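Local coordinates for Tle cognate immunity protein 4 C-terminal domain-containing protein (Pseudomonas aeruginosa PAO1, PDB 4R1D) that probably neutralises the type VI secretion lipase effector Tle4 by binding it as its cognate immunity protein, protecting the bacterium from its own toxin, at residues B[9-13]-B[142-148]; B[18-22]-B[168-172]; B[182-187]-B[251-257]; B[213-219]-B[288-293]; B[222-228]-B[240-245]. Numbering follows the deposited sequence.

Contact 1 of 5, residues B[9-13]-B[142-148]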
# COMPACT_ATOMS: atom_id res chain seq x y z
N HIS B 9 -16.47 -6.90 27.13
CA HIS B 9 -15.90 -5.65 26.65
C HIS B 9 -16.93 -4.88 25.83
O HIS B 9 -17.74 -5.47 25.12
CB HIS B 9 -14.68 -5.92 25.76
CG HIS B 9 -13.53 -6.57 26.46
ND1 HIS B 9 -12.52 -5.84 27.06
CD2 HIS B 9 -13.22 -7.87 26.65
CE1 HIS B 9 -11.65 -6.67 27.59
NE2 HIS B 9 -12.04 -7.91 27.36
N CYS B 10 -16.90 -3.56 25.93
CA CYS B 10 -17.72 -2.70 25.09
C CYS B 10 -16.88 -2.18 23.94
O CYS B 10 -15.83 -1.58 24.17
CB CYS B 10 -18.20 -1.48 25.85
SG CYS B 10 -19.20 -1.81 27.30
N PHE B 11 -17.34 -2.42 22.72
CA PHE B 11 -16.71 -1.84 21.53
C PHE B 11 -17.82 -1.21 20.68
O PHE B 11 -18.74 -1.91 20.25
CB PHE B 11 -15.95 -2.90 20.73
CG PHE B 11 -14.84 -3.57 21.49
CD1 PHE B 11 -13.78 -2.83 22.01
CD2 PHE B 11 -14.83 -4.95 21.65
CE1 PHE B 11 -12.75 -3.46 22.71
CE2 PHE B 11 -13.80 -5.59 22.34
CZ PHE B 11 -12.76 -4.84 22.87
N GLY B 12 -17.77 0.09 20.48
CA GLY B 12 -18.80 0.75 19.68
C GLY B 12 -20.16 0.50 20.30
O GLY B 12 -20.36 0.78 21.49
N ARG B 13 -21.10 -0.03 19.52
CA ARG B 13 -22.46 -0.29 20.01
C ARG B 13 -22.59 -1.68 20.60
O ARG B 13 -23.68 -2.06 21.04
CB ARG B 13 -23.49 -0.13 18.88
CG ARG B 13 -23.43 1.20 18.13
CD ARG B 13 -24.13 2.34 18.87
NE ARG B 13 -23.77 3.65 18.32
CZ ARG B 13 -24.31 4.81 18.71
NH1 ARG B 13 -25.27 4.81 19.64
NH2 ARG B 13 -23.91 5.95 18.17
N PRO B 142 -22.05 1.12 29.73
CA PRO B 142 -23.06 2.19 29.86
C PRO B 142 -24.46 1.69 29.56
O PRO B 142 -24.66 0.93 28.62
CB PRO B 142 -22.63 3.20 28.79
CG PRO B 142 -21.18 2.89 28.52
CD PRO B 142 -21.06 1.41 28.68
N SER B 143 -25.44 2.11 30.37
CA SER B 143 -26.82 1.78 30.08
C SER B 143 -27.45 2.83 29.16
O SER B 143 -28.50 2.59 28.57
CB SER B 143 -27.63 1.64 31.38
OG SER B 143 -27.66 2.86 32.08
N GLU B 144 -26.80 3.98 29.05
CA GLU B 144 -27.23 5.02 28.10
C GLU B 144 -26.81 4.61 26.67
O GLU B 144 -25.79 3.96 26.50
CB GLU B 144 -26.60 6.37 28.47
CG GLU B 144 -26.67 7.44 27.38
CD GLU B 144 -26.20 8.82 27.84
OE1 GLU B 144 -25.30 8.92 28.70
OE2 GLU B 144 -26.73 9.83 27.33
N PRO B 145 -27.61 4.99 25.66
CA PRO B 145 -27.24 4.72 24.26
C PRO B 145 -25.96 5.45 23.90
O PRO B 145 -25.72 6.56 24.38
CB PRO B 145 -28.41 5.31 23.47
CG PRO B 145 -29.57 5.32 24.43
CD PRO B 145 -28.96 5.58 25.78
N GLY B 146 -25.14 4.85 23.04
CA GLY B 146 -23.94 5.53 22.58
C GLY B 146 -22.86 4.59 22.07
O GLY B 146 -22.97 3.37 22.21
N PHE B 147 -21.81 5.18 21.50
CA PHE B 147 -20.73 4.46 20.86
C PHE B 147 -19.49 4.45 21.77
O PHE B 147 -18.88 5.49 22.00
CB PHE B 147 -20.42 5.14 19.52
CG PHE B 147 -19.41 4.42 18.67
CD1 PHE B 147 -19.80 3.42 17.80
CD2 PHE B 147 -18.07 4.76 18.73
CE1 PHE B 147 -18.87 2.76 17.01
CE2 PHE B 147 -17.14 4.11 17.95
CZ PHE B 147 -17.54 3.11 17.09
N CYS B 148 -19.15 3.29 22.30
CA CYS B 148 -18.06 3.19 23.27
C CYS B 148 -16.70 3.22 22.60
O CYS B 148 -16.48 2.53 21.61
CB CYS B 148 -18.18 1.92 24.11
SG CYS B 148 -19.50 1.99 25.37
O HOH W 1 -26.30 2.63 21.64
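Two backbone hydrogen bonds define the pairing of 9-13 with 142-148: Gly-12 N donates to Cys-148 O at 3.0 Å, and Cys-148 N donates to Gly-12 O at 2.9 Å with a nearly straight 172° angle. They make a single antiparallel bridge of the hydrogen-bonded type. A CH-pi contact adds to it, Gly-12 CA lying 3.5 Å from the Phe-147 ring centroid and 21° off the normal. A CB on Gly-12 would collide with CE1 of that ring, so glycine fits both this approach and its positive phi. The Arg-13 guanidinium lies with one face over the Gly-146/Phe-147 peptide and forms a salt bridge with Glu-162; a water bridges Arg-13 NH1 (3.1 Å) and Gly-146 N (2.9 Å). Apolar packing is limited to Cys-10, whose CB is 3.7 Å from Cys-148 SG and whose SG is 4.0 Å from Pro-142 CD. The bridge, at Gly-12 just past strand 7-11, ties the chain there to strand 146-149, while Phe-11 packs on strands 23-30 and 162-169.

Contact 2 of 5, residues B[18-22]-B[168-172]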
# COMPACT_ATOMS: atom_id res chain seq x y z
N LEU B 18 -14.18 -11.98 26.09
CA LEU B 18 -12.87 -12.51 25.77
C LEU B 18 -12.23 -13.08 27.02
O LEU B 18 -12.56 -12.65 28.13
CB LEU B 18 -11.98 -11.40 25.19
CG LEU B 18 -12.52 -10.79 23.90
CD1 LEU B 18 -11.75 -9.52 23.52
CD2 LEU B 18 -12.46 -11.83 22.79
N PRO B 19 -11.31 -14.04 26.85
CA PRO B 19 -10.57 -14.65 27.97
C PRO B 19 -9.80 -13.58 28.73
O PRO B 19 -9.45 -12.55 28.15
CB PRO B 19 -9.58 -15.59 27.28
CG PRO B 19 -10.05 -15.74 25.87
CD PRO B 19 -10.89 -14.55 25.54
N PRO B 20 -9.52 -13.81 30.02
CA PRO B 20 -8.92 -12.75 30.82
C PRO B 20 -7.50 -12.38 30.38
O PRO B 20 -7.08 -11.25 30.61
CB PRO B 20 -8.92 -13.35 32.24
CG PRO B 20 -8.87 -14.83 32.02
CD PRO B 20 -9.69 -15.07 30.77
N ASP B 21 -6.77 -13.31 29.77
CA ASP B 21 -5.40 -13.04 29.36
C ASP B 21 -5.29 -12.54 27.91
O ASP B 21 -4.19 -12.38 27.39
CB ASP B 21 -4.52 -14.28 29.56
CG ASP B 21 -5.01 -15.49 28.78
OD1 ASP B 21 -6.23 -15.57 28.53
OD2 ASP B 21 -4.18 -16.36 28.43
N ALA B 22 -6.42 -12.29 27.27
CA ALA B 22 -6.43 -11.80 25.89
C ALA B 22 -5.68 -10.47 25.81
O ALA B 22 -5.86 -9.60 26.66
CB ALA B 22 -7.85 -11.64 25.39
N VAL B 168 -7.09 -9.23 18.64
CA VAL B 168 -6.89 -9.95 19.90
C VAL B 168 -5.94 -11.11 19.69
O VAL B 168 -6.11 -11.89 18.75
CB VAL B 168 -8.23 -10.51 20.42
CG1 VAL B 168 -8.07 -11.08 21.82
CG2 VAL B 168 -9.29 -9.42 20.41
N THR B 169 -4.96 -11.24 20.58
CA THR B 169 -4.14 -12.44 20.61
C THR B 169 -4.27 -13.18 21.93
O THR B 169 -4.75 -12.61 22.93
CB THR B 169 -2.64 -12.17 20.29
OG1 THR B 169 -2.04 -11.38 21.32
CG2 THR B 169 -2.50 -11.44 18.93
N PHE B 170 -3.87 -14.44 21.92
CA PHE B 170 -4.09 -15.34 23.05
C PHE B 170 -2.77 -16.01 23.42
O PHE B 170 -2.22 -16.77 22.63
CB PHE B 170 -5.12 -16.40 22.67
CG PHE B 170 -6.38 -15.84 22.05
CD1 PHE B 170 -7.48 -15.54 22.83
CD2 PHE B 170 -6.45 -15.61 20.68
CE1 PHE B 170 -8.63 -15.01 22.27
CE2 PHE B 170 -7.60 -15.09 20.11
CZ PHE B 170 -8.69 -14.79 20.91
N PRO B 171 -2.25 -15.70 24.61
CA PRO B 171 -0.96 -16.27 25.05
C PRO B 171 -0.88 -17.78 24.81
O PRO B 171 0.15 -18.26 24.33
CB PRO B 171 -0.94 -15.96 26.55
CG PRO B 171 -1.67 -14.66 26.65
CD PRO B 171 -2.75 -14.69 25.56
N GLU B 172 -1.95 -18.49 25.11
CA GLU B 172 -2.00 -19.95 24.99
C GLU B 172 -2.04 -20.44 23.54
O GLU B 172 -1.81 -21.63 23.27
CB GLU B 172 -3.20 -20.51 25.74
CG GLU B 172 -3.17 -20.26 27.24
CD GLU B 172 -4.46 -20.68 27.93
OE1 GLU B 172 -5.48 -20.86 27.22
OE2 GLU B 172 -4.46 -20.83 29.17
O HOH W 2 -4.61 -17.56 26.18
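Leu-18, at the end of strand 14-18, directs its CB toward 168-172 and brings CD1 to 4.0 Å from Val-168 CG2. Pro-19 follows with CG 3.9 Å from Phe-170 CE1, near the plane of the ring and therefore at its edge. Pro-19 also opens a type I beta turn, closed by Ala-22 N donating to Pro-19 O at 3.2 Å. Within the turn, Asp-21 meets segment 168-172 through its O, 3.3 Å from Pro-171 CD, and through its OD2, which accepts from a water at 2.6 Å that in turn accepts from Glu-172 N at 3.0 Å. This bridge accompanies a close approach of like charges, Asp-21 OD2 to Glu-172 OE2, at 4.5 Å. Ala-22 ends the segment with CB 3.6 Å from Val-168 CG1 and a CA-H...O contact of 3.5 Å from its CA to Thr-169 O. The arrangement is that of a type I beta turn linking strand 14-18 to strand 23-30 of another sheet, packed beside the end of strand 162-169, the neighbour of 23-30.

Contact 3 of 5, residues B[182-187]-B[251-257]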
# COMPACT_ATOMS: atom_id res chain seq x y z
N SER B 182 -16.96 -3.42 13.25
CA SER B 182 -18.29 -2.98 12.81
C SER B 182 -18.12 -1.71 12.00
O SER B 182 -17.24 -0.88 12.28
CB SER B 182 -19.24 -2.73 14.00
OG SER B 182 -19.13 -1.41 14.50
N SER B 183 -18.98 -1.55 11.00
CA SER B 183 -18.91 -0.40 10.13
C SER B 183 -20.32 -0.08 9.66
O SER B 183 -21.03 -0.97 9.18
CB SER B 183 -18.02 -0.74 8.92
OG SER B 183 -18.03 0.31 7.98
N THR B 184 -20.74 1.17 9.79
CA THR B 184 -22.08 1.55 9.34
C THR B 184 -22.19 1.33 7.83
O THR B 184 -21.21 1.49 7.10
CB THR B 184 -22.43 3.03 9.67
OG1 THR B 184 -21.33 3.88 9.34
CG2 THR B 184 -22.79 3.21 11.16
N GLY B 185 -23.39 0.97 7.37
CA GLY B 185 -23.63 0.73 5.96
C GLY B 185 -23.57 -0.74 5.59
O GLY B 185 -22.73 -1.49 6.10
N ALA B 186 -24.45 -1.15 4.69
CA ALA B 186 -24.46 -2.54 4.25
C ALA B 186 -23.25 -2.80 3.37
O ALA B 186 -22.92 -2.00 2.50
CB ALA B 186 -25.74 -2.84 3.48
N GLU B 187 -22.57 -3.92 3.60
CA GLU B 187 -21.53 -4.32 2.68
C GLU B 187 -22.18 -4.60 1.32
O GLU B 187 -23.36 -4.97 1.23
CB GLU B 187 -20.78 -5.55 3.20
CG GLU B 187 -19.56 -5.94 2.40
CD GLU B 187 -18.61 -4.78 2.17
OE1 GLU B 187 -18.79 -4.06 1.16
OE2 GLU B 187 -17.68 -4.58 2.98
N SER B 251 -28.00 2.34 9.88
CA SER B 251 -28.39 1.66 11.10
C SER B 251 -27.21 1.53 12.08
O SER B 251 -26.20 0.92 11.75
CB SER B 251 -28.97 0.28 10.79
OG SER B 251 -29.23 -0.44 11.99
N LEU B 252 -27.37 2.09 13.27
CA LEU B 252 -26.29 2.06 14.27
C LEU B 252 -26.15 0.67 14.88
O LEU B 252 -25.04 0.25 15.23
CB LEU B 252 -26.54 3.09 15.38
CG LEU B 252 -26.59 4.56 14.97
CD1 LEU B 252 -26.90 5.47 16.15
CD2 LEU B 252 -25.28 4.96 14.30
N THR B 253 -27.27 -0.04 15.01
CA THR B 253 -27.28 -1.31 15.72
C THR B 253 -27.33 -2.51 14.79
O THR B 253 -27.22 -3.65 15.23
CB THR B 253 -28.45 -1.40 16.74
OG1 THR B 253 -29.70 -1.28 16.06
CG2 THR B 253 -28.32 -0.28 17.77
N GLU B 254 -27.48 -2.25 13.49
CA GLU B 254 -27.40 -3.31 12.51
C GLU B 254 -26.37 -2.95 11.45
O GLU B 254 -26.66 -2.99 10.26
CB GLU B 254 -28.76 -3.52 11.86
CG GLU B 254 -29.91 -3.48 12.84
CD GLU B 254 -31.25 -3.29 12.14
OE1 GLU B 254 -31.67 -2.13 11.97
OE2 GLU B 254 -31.87 -4.31 11.77
N PRO B 255 -25.15 -2.57 11.88
CA PRO B 255 -24.14 -2.22 10.89
C PRO B 255 -23.55 -3.48 10.29
O PRO B 255 -23.92 -4.58 10.69
CB PRO B 255 -23.08 -1.50 11.73
CG PRO B 255 -23.14 -2.18 13.04
CD PRO B 255 -24.62 -2.52 13.26
N ASN B 256 -22.65 -3.34 9.33
CA ASN B 256 -21.89 -4.49 8.90
C ASN B 256 -21.03 -4.94 10.09
O ASN B 256 -20.45 -4.11 10.78
CB ASN B 256 -21.00 -4.12 7.73
CG ASN B 256 -20.10 -5.25 7.31
OD1 ASN B 256 -18.94 -5.30 7.71
ND2 ASN B 256 -20.64 -6.18 6.52
N LEU B 257 -21.00 -6.25 10.35
CA LEU B 257 -20.23 -6.79 11.47
C LEU B 257 -19.38 -7.96 10.99
O LEU B 257 -19.87 -8.84 10.30
CB LEU B 257 -21.18 -7.29 12.57
CG LEU B 257 -20.71 -7.25 14.03
CD1 LEU B 257 -20.62 -5.83 14.51
CD2 LEU B 257 -21.68 -8.03 14.90
O HOH W 3 -25.37 0.68 9.18
O HOH W 4 -17.29 -5.79 5.71
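Paired backbone hydrogen bonds, Ser-183 N to Asn-256 O at 3.0 Å and Asn-256 N to Ser-183 O at 2.9 Å, make these residues an antiparallel hydrogen-bonded pair; Ser-182 and Leu-257 form the adjoining non-hydrogen-bonded pair. Two waters extend the polar link. One accepts from Gly-185 N and donates to Ser-251 O, both at 2.7 Å; the other donates to Glu-187 OE2 (3.0 Å) and Asn-256 OD1 (2.6 Å). Asn-256 ND2 is bound to Gln-246 and Glu-244. Within 251-257 an ST motif holds the bend, Ser-251 OG accepting from Glu-254 N at 2.9 Å. Packing is tight around the bridge: Ser-182 CB is 3.4 Å from Leu-257 CD1, and Pro-255 CB is 3.3 Å from Ser-183 O. The Ser-183 and Asn-256 face meets the partner chain of the complex, where Ser-183 OG bonds Glu-104 of that chain and Glu-187 OE1 and OE2 bond its Lys-100 N and Ala-101 N. Strands 176-183 and 256-263 are thus joined edge to edge, flanked in the sheet by 162-169 and 236-245.

Contact 4 of 5, residues B[213-219]-B[288-293]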
# COMPACT_ATOMS: atom_id res chain seq x y z
N ARG B 213 -16.51 -25.85 8.09
CA ARG B 213 -17.88 -25.42 8.30
C ARG B 213 -18.25 -24.32 7.32
O ARG B 213 -17.44 -23.45 7.01
CB ARG B 213 -18.03 -24.91 9.73
CG ARG B 213 -19.27 -25.37 10.46
CD ARG B 213 -19.51 -24.51 11.69
NE ARG B 213 -18.91 -25.05 12.91
CZ ARG B 213 -18.78 -24.35 14.04
NH1 ARG B 213 -19.19 -23.08 14.09
NH2 ARG B 213 -18.25 -24.91 15.12
N LYS B 214 -19.48 -24.37 6.82
CA LYS B 214 -19.98 -23.31 5.96
C LYS B 214 -21.49 -23.22 6.10
O LYS B 214 -22.20 -24.19 5.84
CB LYS B 214 -19.61 -23.56 4.49
CG LYS B 214 -20.34 -22.64 3.52
CD LYS B 214 -19.98 -22.93 2.07
CE LYS B 214 -20.70 -21.97 1.13
NZ LYS B 214 -20.59 -22.36 -0.30
N GLY B 215 -21.99 -22.06 6.51
CA GLY B 215 -23.42 -21.87 6.59
C GLY B 215 -23.82 -20.76 7.54
O GLY B 215 -23.02 -19.88 7.84
N LYS B 216 -25.06 -20.81 8.01
CA LYS B 216 -25.57 -19.78 8.91
C LYS B 216 -25.03 -19.95 10.32
O LYS B 216 -24.81 -21.07 10.79
CB LYS B 216 -27.10 -19.80 8.93
CG LYS B 216 -27.71 -19.69 7.55
CD LYS B 216 -29.19 -19.40 7.62
CE LYS B 216 -29.77 -19.19 6.23
NZ LYS B 216 -31.25 -18.95 6.29
N HIS B 217 -24.82 -18.82 10.99
CA HIS B 217 -24.40 -18.80 12.39
C HIS B 217 -25.00 -17.57 13.03
O HIS B 217 -24.31 -16.60 13.32
CB HIS B 217 -22.87 -18.80 12.53
CG HIS B 217 -22.40 -18.95 13.94
ND1 HIS B 217 -21.16 -19.46 14.27
CD2 HIS B 217 -23.00 -18.65 15.12
CE1 HIS B 217 -21.02 -19.48 15.58
NE2 HIS B 217 -22.13 -18.99 16.12
N PRO B 218 -26.32 -17.60 13.23
CA PRO B 218 -26.99 -16.50 13.92
C PRO B 218 -26.49 -16.45 15.35
O PRO B 218 -26.12 -17.48 15.90
CB PRO B 218 -28.47 -16.92 13.88
CG PRO B 218 -28.44 -18.41 13.78
CD PRO B 218 -27.22 -18.74 12.96
N VAL B 219 -26.43 -15.24 15.90
CA VAL B 219 -26.08 -15.02 17.30
C VAL B 219 -27.16 -14.08 17.81
O VAL B 219 -27.17 -12.87 17.51
CB VAL B 219 -24.70 -14.35 17.47
CG1 VAL B 219 -24.41 -14.08 18.95
CG2 VAL B 219 -23.62 -15.21 16.86
N TRP B 288 -13.49 -20.21 18.91
CA TRP B 288 -14.26 -19.47 17.92
C TRP B 288 -15.75 -19.33 18.30
O TRP B 288 -16.27 -18.23 18.40
CB TRP B 288 -14.12 -20.17 16.57
CG TRP B 288 -15.05 -19.69 15.49
CD1 TRP B 288 -16.15 -20.35 15.01
CD2 TRP B 288 -14.95 -18.48 14.74
NE1 TRP B 288 -16.74 -19.61 14.00
CE2 TRP B 288 -16.02 -18.46 13.81
CE3 TRP B 288 -14.05 -17.40 14.75
CZ2 TRP B 288 -16.21 -17.41 12.91
CZ3 TRP B 288 -14.24 -16.36 13.85
CH2 TRP B 288 -15.32 -16.37 12.94
N ASP B 289 -16.43 -20.45 18.51
CA ASP B 289 -17.85 -20.41 18.85
C ASP B 289 -18.11 -19.64 20.14
O ASP B 289 -19.07 -18.88 20.23
CB ASP B 289 -18.43 -21.82 18.98
CG ASP B 289 -18.66 -22.48 17.64
OD1 ASP B 289 -18.94 -21.76 16.67
OD2 ASP B 289 -18.55 -23.73 17.57
N THR B 290 -17.25 -19.85 21.13
CA THR B 290 -17.46 -19.21 22.42
C THR B 290 -17.39 -17.68 22.29
O THR B 290 -18.25 -16.96 22.81
CB THR B 290 -16.46 -19.74 23.47
OG1 THR B 290 -16.58 -21.17 23.55
CG2 THR B 290 -16.73 -19.13 24.84
N ILE B 291 -16.39 -17.19 21.57
CA ILE B 291 -16.29 -15.75 21.33
C ILE B 291 -17.43 -15.20 20.48
O ILE B 291 -18.07 -14.22 20.85
CB ILE B 291 -14.95 -15.38 20.68
CG1 ILE B 291 -13.79 -15.61 21.65
CG2 ILE B 291 -14.96 -13.92 20.27
CD1 ILE B 291 -12.43 -15.37 21.03
N VAL B 292 -17.67 -15.82 19.33
CA VAL B 292 -18.68 -15.30 18.41
C VAL B 292 -20.07 -15.32 19.05
O VAL B 292 -20.83 -14.38 18.92
CB VAL B 292 -18.66 -16.09 17.08
CG1 VAL B 292 -19.91 -15.81 16.25
CG2 VAL B 292 -17.38 -15.75 16.29
N ASP B 293 -20.38 -16.39 19.77
CA ASP B 293 -21.69 -16.49 20.39
C ASP B 293 -21.90 -15.46 21.51
O ASP B 293 -23.02 -15.29 21.99
CB ASP B 293 -21.93 -17.91 20.91
CG ASP B 293 -22.22 -18.89 19.80
OD1 ASP B 293 -22.74 -18.48 18.73
OD2 ASP B 293 -21.94 -20.09 19.99
O HOH W 5 -25.43 -18.34 19.14
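Arg-213 and Asp-289 form a bidentate salt bridge, NH1 to OD1 at 2.9 Å (173°) and NH2 to OD2 at 2.7 Å (159°), so both carboxylate oxygens are engaged by one guanidinium, with Asp-289 OD2 near the guanidinium plane. Arg-213 NH1 also pairs with Glu-226 OE2. His-217 has both ring nitrogens satisfied: NE2 donates to Asp-293 OD1 at 2.7 Å and 171°, and ND1 is hydrogen-bonded to Glu-226 OE1. That same Glu-226 oxygen also takes the Trp-288 NE1 hydrogen bond. Asp-293 OD1 accepts a second bond, from a water at 2.7 Å that reaches Pro-218 O weakly at 3.4 Å. Apolar packing lies beside the network. Val-292 CG1 sits over the His-217 ring, 4.1 Å from its centroid and 21° off the normal, and is 3.8 Å from Val-219 CG2. Through these side chains the end of helix 281-292 is fixed to the edge strand 209-214 and the chain beyond its corner at Gly-215. With three carboxylates gathered around Arg-213 and His-217, the arrangement is consistent with a protonated, positively charged imidazole, in a charged network packed against the apolar contact of Val-219 with Val-292.

Contact 5 of 5, residues B[222-228]-B[240-245]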
# COMPACT_ATOMS: atom_id res chain seq x y z
N LEU B 222 -28.73 -11.39 15.48
CA LEU B 222 -27.74 -11.06 14.45
C LEU B 222 -27.67 -12.18 13.42
O LEU B 222 -27.23 -13.29 13.73
CB LEU B 222 -26.35 -10.85 15.07
CG LEU B 222 -26.19 -9.78 16.14
CD1 LEU B 222 -24.79 -9.83 16.75
CD2 LEU B 222 -26.48 -8.39 15.57
N PRO B 223 -28.11 -11.91 12.19
CA PRO B 223 -28.16 -12.92 11.13
C PRO B 223 -26.80 -13.20 10.51
O PRO B 223 -26.62 -12.96 9.33
CB PRO B 223 -29.10 -12.29 10.10
CG PRO B 223 -28.95 -10.84 10.29
CD PRO B 223 -28.69 -10.62 11.76
N GLY B 224 -25.86 -13.72 11.30
CA GLY B 224 -24.52 -13.98 10.78
C GLY B 224 -24.41 -15.23 9.93
O GLY B 224 -25.18 -16.17 10.08
N GLU B 225 -23.44 -15.24 9.02
CA GLU B 225 -23.10 -16.44 8.26
C GLU B 225 -21.60 -16.64 8.38
O GLU B 225 -20.86 -15.68 8.58
CB GLU B 225 -23.54 -16.30 6.81
CG GLU B 225 -25.05 -16.12 6.68
CD GLU B 225 -25.58 -16.31 5.27
OE1 GLU B 225 -24.83 -16.05 4.30
OE2 GLU B 225 -26.76 -16.73 5.13
N GLU B 226 -21.14 -17.88 8.28
CA GLU B 226 -19.73 -18.16 8.51
C GLU B 226 -19.16 -19.13 7.50
O GLU B 226 -19.88 -19.92 6.89
CB GLU B 226 -19.52 -18.70 9.92
CG GLU B 226 -20.01 -20.12 10.10
CD GLU B 226 -19.92 -20.60 11.54
OE1 GLU B 226 -19.29 -19.91 12.37
OE2 GLU B 226 -20.50 -21.66 11.82
N TYR B 227 -17.84 -19.09 7.36
CA TYR B 227 -17.12 -19.96 6.46
C TYR B 227 -15.82 -20.23 7.19
O TYR B 227 -15.09 -19.30 7.52
CB TYR B 227 -16.87 -19.21 5.14
CG TYR B 227 -16.78 -20.11 3.92
CD1 TYR B 227 -16.12 -21.32 3.97
CD2 TYR B 227 -17.37 -19.73 2.73
CE1 TYR B 227 -16.04 -22.14 2.85
CE2 TYR B 227 -17.30 -20.54 1.60
CZ TYR B 227 -16.63 -21.74 1.67
OH TYR B 227 -16.55 -22.56 0.56
N LEU B 228 -15.54 -21.50 7.47
CA LEU B 228 -14.40 -21.85 8.31
C LEU B 228 -13.50 -22.84 7.59
O LEU B 228 -13.95 -23.92 7.21
CB LEU B 228 -14.90 -22.51 9.62
CG LEU B 228 -15.25 -21.66 10.84
CD1 LEU B 228 -16.16 -20.49 10.53
CD2 LEU B 228 -15.88 -22.54 11.92
N THR B 240 -8.51 -20.26 8.92
CA THR B 240 -9.15 -18.98 8.63
C THR B 240 -10.65 -19.12 8.84
O THR B 240 -11.33 -19.83 8.10
CB THR B 240 -8.83 -18.48 7.22
OG1 THR B 240 -7.41 -18.34 7.07
CG2 THR B 240 -9.48 -17.13 6.98
N PHE B 241 -11.13 -18.49 9.91
CA PHE B 241 -12.54 -18.54 10.30
C PHE B 241 -13.12 -17.16 10.05
O PHE B 241 -12.55 -16.15 10.48
CB PHE B 241 -12.68 -18.87 11.79
CG PHE B 241 -12.21 -20.25 12.17
CD1 PHE B 241 -11.74 -21.13 11.20
CD2 PHE B 241 -12.23 -20.65 13.50
CE1 PHE B 241 -11.30 -22.40 11.56
CE2 PHE B 241 -11.78 -21.92 13.86
CZ PHE B 241 -11.32 -22.79 12.89
N MET B 242 -14.24 -17.12 9.33
CA MET B 242 -14.83 -15.87 8.85
C MET B 242 -16.32 -15.81 9.19
O MET B 242 -17.03 -16.78 8.96
CB MET B 242 -14.66 -15.78 7.33
CG MET B 242 -13.20 -15.87 6.90
SD MET B 242 -12.96 -16.25 5.15
CE MET B 242 -13.08 -18.04 5.18
N TRP B 243 -16.79 -14.69 9.74
CA TRP B 243 -18.18 -14.54 10.16
C TRP B 243 -18.61 -13.11 9.83
O TRP B 243 -17.87 -12.18 10.07
CB TRP B 243 -18.28 -14.76 11.67
CG TRP B 243 -19.67 -14.70 12.29
CD1 TRP B 243 -20.53 -15.74 12.46
CD2 TRP B 243 -20.30 -13.55 12.88
NE1 TRP B 243 -21.67 -15.31 13.10
CE2 TRP B 243 -21.56 -13.96 13.36
CE3 TRP B 243 -19.94 -12.20 13.03
CZ2 TRP B 243 -22.46 -13.09 13.99
CZ3 TRP B 243 -20.83 -11.32 13.65
CH2 TRP B 243 -22.08 -11.78 14.13
N GLU B 244 -19.81 -12.96 9.27
CA GLU B 244 -20.26 -11.65 8.87
C GLU B 244 -21.77 -11.51 8.93
O GLU B 244 -22.52 -12.45 8.65
CB GLU B 244 -19.77 -11.33 7.45
CG GLU B 244 -20.07 -9.90 7.01
CD GLU B 244 -19.33 -9.53 5.73
OE1 GLU B 244 -18.26 -10.11 5.48
OE2 GLU B 244 -19.83 -8.65 4.99
N VAL B 245 -22.18 -10.32 9.35
CA VAL B 245 -23.54 -9.84 9.20
C VAL B 245 -23.46 -8.72 8.18
O VAL B 245 -22.75 -7.73 8.39
CB VAL B 245 -24.07 -9.27 10.53
CG1 VAL B 245 -25.39 -8.51 10.30
CG2 VAL B 245 -24.21 -10.38 11.57
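The Trp-243 indole is the largest bump on the face it shares with Glu-226, Leu-228 and Phe-241, and Gly-224 supplies the hollow beside it. Gly-224 CA stands 3.9 Å from Trp-243 NE1, itself hydrogen-bonded to His-217 O, where a CB would run into the ring at CE2. Leu-222 CD1 and Glu-226 CB meet the indole edge, at 4.2 Å from Trp-243 CH2 and 4.0 Å from Trp-243 CD1. Val-245 CG2 fits beneath the bend at Pro-223, the centre of an inverse gamma turn, 4.1 Å from Leu-222 CB and 3.7 Å from Gly-224 CA. These shapes are set by an antiparallel beta hairpin, strands 225-233 and 236-245; the axes of 225-228 and 240-245 run at 169°, with closest approach 4.7 Å. Its hydrogen-bonded pairs are Glu-225 with Glu-244 and Tyr-227 with Met-242. Farther along, Leu-228 CG makes a CH-pi contact over the Phe-241 ring face, 3.9 Å from its centroid and 26° off the normal. On the reverse face Met-242 CE touches Tyr-227 CB at 4.0 Å; helix 191-205 packs on Tyr-227, while Met-242 meets Trp-96 of the partner chain.

Overall arrangement
Contacts 2 to 5 all reach the long antiparallel sheet. Contacts 4 and 5 are nearly one unit: their centres are 6 Å apart, and His-217 ND1 bonds Glu-226 OE1 at 2.7 Å. Contact 5 continues into contact 3, with centres 15 Å apart, through Leu-257 O to Val-245 N at 2.9 Å. Contact 2 reaches contact 4 by packing, Phe-170 CZ to Ile-291 CD1 at 3.8 Å. Contact 1 touches contact 3, Arg-13 CG lying 3.5 Å from Leu-252 O, and its segments alternate along the chain with those of contact 2. Contacts 3 and 5 also meet the partner chain, consistent with a share in the effector-binding surface, whereas that chain does not touch the segments of contacts 1, 2 and 4.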